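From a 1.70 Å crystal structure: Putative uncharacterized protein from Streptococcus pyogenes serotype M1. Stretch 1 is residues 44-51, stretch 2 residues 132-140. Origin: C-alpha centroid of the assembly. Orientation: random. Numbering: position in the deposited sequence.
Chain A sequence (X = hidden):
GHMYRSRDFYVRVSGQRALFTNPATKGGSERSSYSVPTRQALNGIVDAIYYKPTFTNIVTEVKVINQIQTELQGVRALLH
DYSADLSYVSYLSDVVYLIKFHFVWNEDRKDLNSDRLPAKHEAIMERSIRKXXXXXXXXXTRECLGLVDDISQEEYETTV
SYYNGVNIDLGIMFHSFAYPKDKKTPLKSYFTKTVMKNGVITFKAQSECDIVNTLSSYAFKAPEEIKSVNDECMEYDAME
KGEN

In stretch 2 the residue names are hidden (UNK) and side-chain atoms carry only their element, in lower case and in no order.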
# COMPACT_ATOMS: atom_id res chain seq x y z
N GLY A 44 2.40 3.30 3.63
CA GLY A 44 3.18 4.50 3.40
C GLY A 44 2.68 5.41 2.31
O GLY A 44 2.68 6.62 2.50
N ILE A 45 2.34 4.83 1.15
CA ILE A 45 1.88 5.60 0.02
C ILE A 45 0.51 6.24 0.29
O ILE A 45 0.35 7.49 0.06
CB ILE A 45 1.82 4.66 -1.18
CG1 ILE A 45 3.30 4.37 -1.68
CG2 ILE A 45 1.04 5.30 -2.30
CD1 ILE A 45 3.36 3.14 -2.65
N VAL A 46 -0.42 5.47 0.84
CA VAL A 46 -1.72 6.08 1.15
C VAL A 46 -1.59 7.13 2.25
O VAL A 46 -2.18 8.17 2.18
CB VAL A 46 -2.86 5.03 1.40
CG1 VAL A 46 -2.97 4.12 0.17
CG2 VAL A 46 -2.65 4.26 2.73
N ASP A 47 -0.78 6.91 3.28
CA ASP A 47 -0.63 7.99 4.20
C ASP A 47 0.08 9.24 3.65
O ASP A 47 -0.09 10.33 4.21
CB ASP A 47 0.27 7.50 5.38
CG ASP A 47 -0.39 6.45 6.25
OD1 ASP A 47 -1.61 6.23 6.18
OD2 ASP A 47 0.38 5.90 7.12
N ALA A 48 0.92 9.09 2.62
CA ALA A 48 1.50 10.27 1.99
C ALA A 48 0.41 11.00 1.20
O ALA A 48 0.54 12.20 0.95
CB ALA A 48 2.63 9.85 1.03
N ILE A 49 -0.60 10.28 0.76
CA ILE A 49 -1.68 11.02 0.08
C ILE A 49 -2.44 11.94 1.05
O ILE A 49 -2.58 13.17 0.79
CB ILE A 49 -2.62 10.02 -0.57
CG1 ILE A 49 -1.79 9.23 -1.61
CG2 ILE A 49 -3.88 10.70 -1.15
CD1 ILE A 49 -2.66 8.25 -2.42
N TYR A 50 -2.89 11.37 2.16
CA TYR A 50 -3.54 12.16 3.21
C TYR A 50 -3.46 11.38 4.52
O TYR A 50 -3.87 10.20 4.58
CB TYR A 50 -5.00 12.41 2.82
CG TYR A 50 -5.85 13.16 3.84
CD1 TYR A 50 -5.32 14.24 4.59
CD2 TYR A 50 -7.17 12.82 4.00
CE1 TYR A 50 -6.14 14.93 5.50
CE2 TYR A 50 -7.98 13.47 4.93
CZ TYR A 50 -7.44 14.54 5.65
OH TYR A 50 -8.26 15.23 6.56
N TYR A 51 -2.92 12.05 5.53
CA TYR A 51 -2.69 11.45 6.85
C TYR A 51 -3.28 12.38 7.91
O TYR A 51 -3.04 13.61 7.86
CB TYR A 51 -1.18 11.28 7.17
CG TYR A 51 -1.07 10.74 8.57
CD1 TYR A 51 -1.31 9.39 8.82
CD2 TYR A 51 -0.83 11.58 9.65
CE1 TYR A 51 -1.31 8.90 10.13
CE2 TYR A 51 -0.84 11.10 10.94
CZ TYR A 51 -1.04 9.73 11.16
OH TYR A 51 -1.04 9.15 12.43
N UNK A 132 -2.64 14.34 -6.51
CA UNK A 132 -1.48 13.54 -6.53
C UNK A 132 -0.85 13.40 -5.14
O UNK A 132 0.31 12.99 -5.02
N UNK A 133 -1.66 13.64 -4.11
CA UNK A 133 -1.18 13.47 -2.72
C UNK A 133 -0.66 14.76 -2.10
O UNK A 133 -0.09 15.65 -2.76
N UNK A 134 -0.97 14.90 -0.81
CA UNK A 134 -0.49 16.06 -0.05
C UNK A 134 1.00 16.01 0.19
O UNK A 134 1.59 17.06 0.36
c UNK A 134 -4.46 18.06 3.45
c UNK A 134 -2.63 16.68 0.97
n UNK A 134 -3.56 17.09 3.25
c UNK A 134 -1.24 16.22 1.25
c UNK A 134 -3.51 16.21 2.09
n UNK A 134 -4.43 18.70 4.57
n UNK A 134 -5.33 18.43 2.51
N UNK A 135 1.61 14.83 0.30
CA UNK A 135 3.06 14.74 0.42
C UNK A 135 3.64 13.97 -0.74
O UNK A 135 2.89 13.40 -1.55
n UNK A 135 2.97 16.41 6.99
c UNK A 135 2.82 14.74 2.94
c UNK A 135 3.39 14.02 1.72
c UNK A 135 2.90 15.47 6.08
n UNK A 135 1.89 14.58 6.12
n UNK A 135 3.79 15.50 5.09
c UNK A 135 3.88 14.53 4.01
N UNK A 136 4.97 13.97 -0.82
CA UNK A 136 5.73 13.18 -1.81
C UNK A 136 5.46 11.68 -1.64
O UNK A 136 5.46 11.10 -0.54
o UNK A 136 7.03 15.32 -2.94
c UNK A 136 7.23 13.39 -1.57
c UNK A 136 7.70 14.73 -2.05
o UNK A 136 8.78 15.12 -1.56
N UNK A 137 5.26 11.05 -2.76
CA UNK A 137 4.99 9.64 -2.76
C UNK A 137 6.23 8.89 -3.30
O UNK A 137 6.78 9.25 -4.34
c UNK A 137 3.70 7.98 -4.09
c UNK A 137 3.80 9.42 -3.72
c UNK A 137 2.51 9.88 -3.02
N UNK A 138 6.64 7.88 -2.54
CA UNK A 138 7.90 7.08 -2.74
C UNK A 138 7.52 5.64 -2.87
O UNK A 138 6.56 5.18 -2.20
c UNK A 138 9.50 10.88 -0.33
c UNK A 138 10.05 9.35 -2.55
c UNK A 138 10.50 10.68 -2.51
c UNK A 138 9.07 9.55 -0.37
c UNK A 138 9.35 8.76 -1.48
c UNK A 138 10.21 11.45 -1.39
c UNK A 138 8.88 7.33 -1.56
N UNK A 139 8.20 4.90 -3.76
CA UNK A 139 7.86 3.48 -3.98
C UNK A 139 8.87 2.58 -3.26
O UNK A 139 9.85 2.05 -3.88
c UNK A 139 6.89 4.05 -6.23
c UNK A 139 6.75 3.75 -7.73
c UNK A 139 5.48 4.02 -5.57
c UNK A 139 7.84 3.16 -5.48
N UNK A 140 8.70 2.50 -1.93
CA UNK A 140 9.43 1.58 -1.09
C UNK A 140 10.68 2.24 -0.57
O UNK A 140 11.15 1.92 0.52
O HOH W 1 0.38 13.01 3.92
O HOH W 2 -1.67 15.01 4.78

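Position 132 has no side-chain atoms and makes no contact with stretch 1; its phi of 85° by itself favours glycine, so it is Gly132. Position 133 is equally bare. Its CA lies 3.8 Å from Ile49 CA, and an ideal CB built on it would sit 3.5 Å from Ile49 CA, a tight approach; at phi/psi 94/142 that CB would also jam against the carbonyl O of the preceding residue. Backbone angles and packing agree on Gly133.

Position 134 carries three carbons, a nitrogen, then a carbon bearing two more nitrogens, a guanidinium that identifies Arg134. Its NE is 3.6 Å from Tyr50 CD1, which lies over one face of the guanidinium, while the approach to the tyrosine ring is oblique. Water 2 accepts from Tyr51 N at 3.3 Å and, weakly, from Arg134 NE at 3.2 Å.

Position 135 repeats that atom pattern, three carbons, a nitrogen and a carbon with two nitrogens, and its CB is 4.3 Å from Ala48 CB. It is Arg135. Water 1 accepts from Arg135 NH1 at 3.1 Å and donates to Asp47 O at 2.7 Å, joining this side chain to the helix backbone.

Position 136 has two carbons, the second carrying two oxygens: a short carboxylate, Asp136. Its CA-to-CB bond points away from stretch 1, and contact comes through the backbone, with Asp136 O 3.5 Å from Ala48 CB.

Position 137 shows one carbon bearing two others, and this branched trio touches Ile45 and Ala48. It is Val137, with CG1 4.2 Å from Ile45 CG2 and CG2 4.1 Å from Ala48 CB.

Position 138 has one carbon followed by a six-carbon ring with no heteroatom, hence Phe138. The side chain stays 6.3 Å from stretch 1 at its nearest; the contact is Phe138 O to Ile45 CG1, 3.4 Å.

Position 139 has four carbons forked at the second, Leu139. CA-to-CB points away, yet the end of the side chain comes nearer, placing CD2 3.7 Å from Ile45 CD1. Position 140 has no side chain, and its phi of 92° favours Gly140.

The contact combines backbone pairing at the helix end with apolar packing. Arg134 N donates to Ile49 O (2.9 Å, 168°) and Arg135 N to Ala48 O (2.9 Å, 154°), so two successive amides engage two successive carbonyls. Further along, Ile45 and Ala48 pack against Val137, and Ile45 also meets Leu139. In total, 463 Å² is buried, both sides summed.

Stretch 2 132-140: GGRRDVFLG
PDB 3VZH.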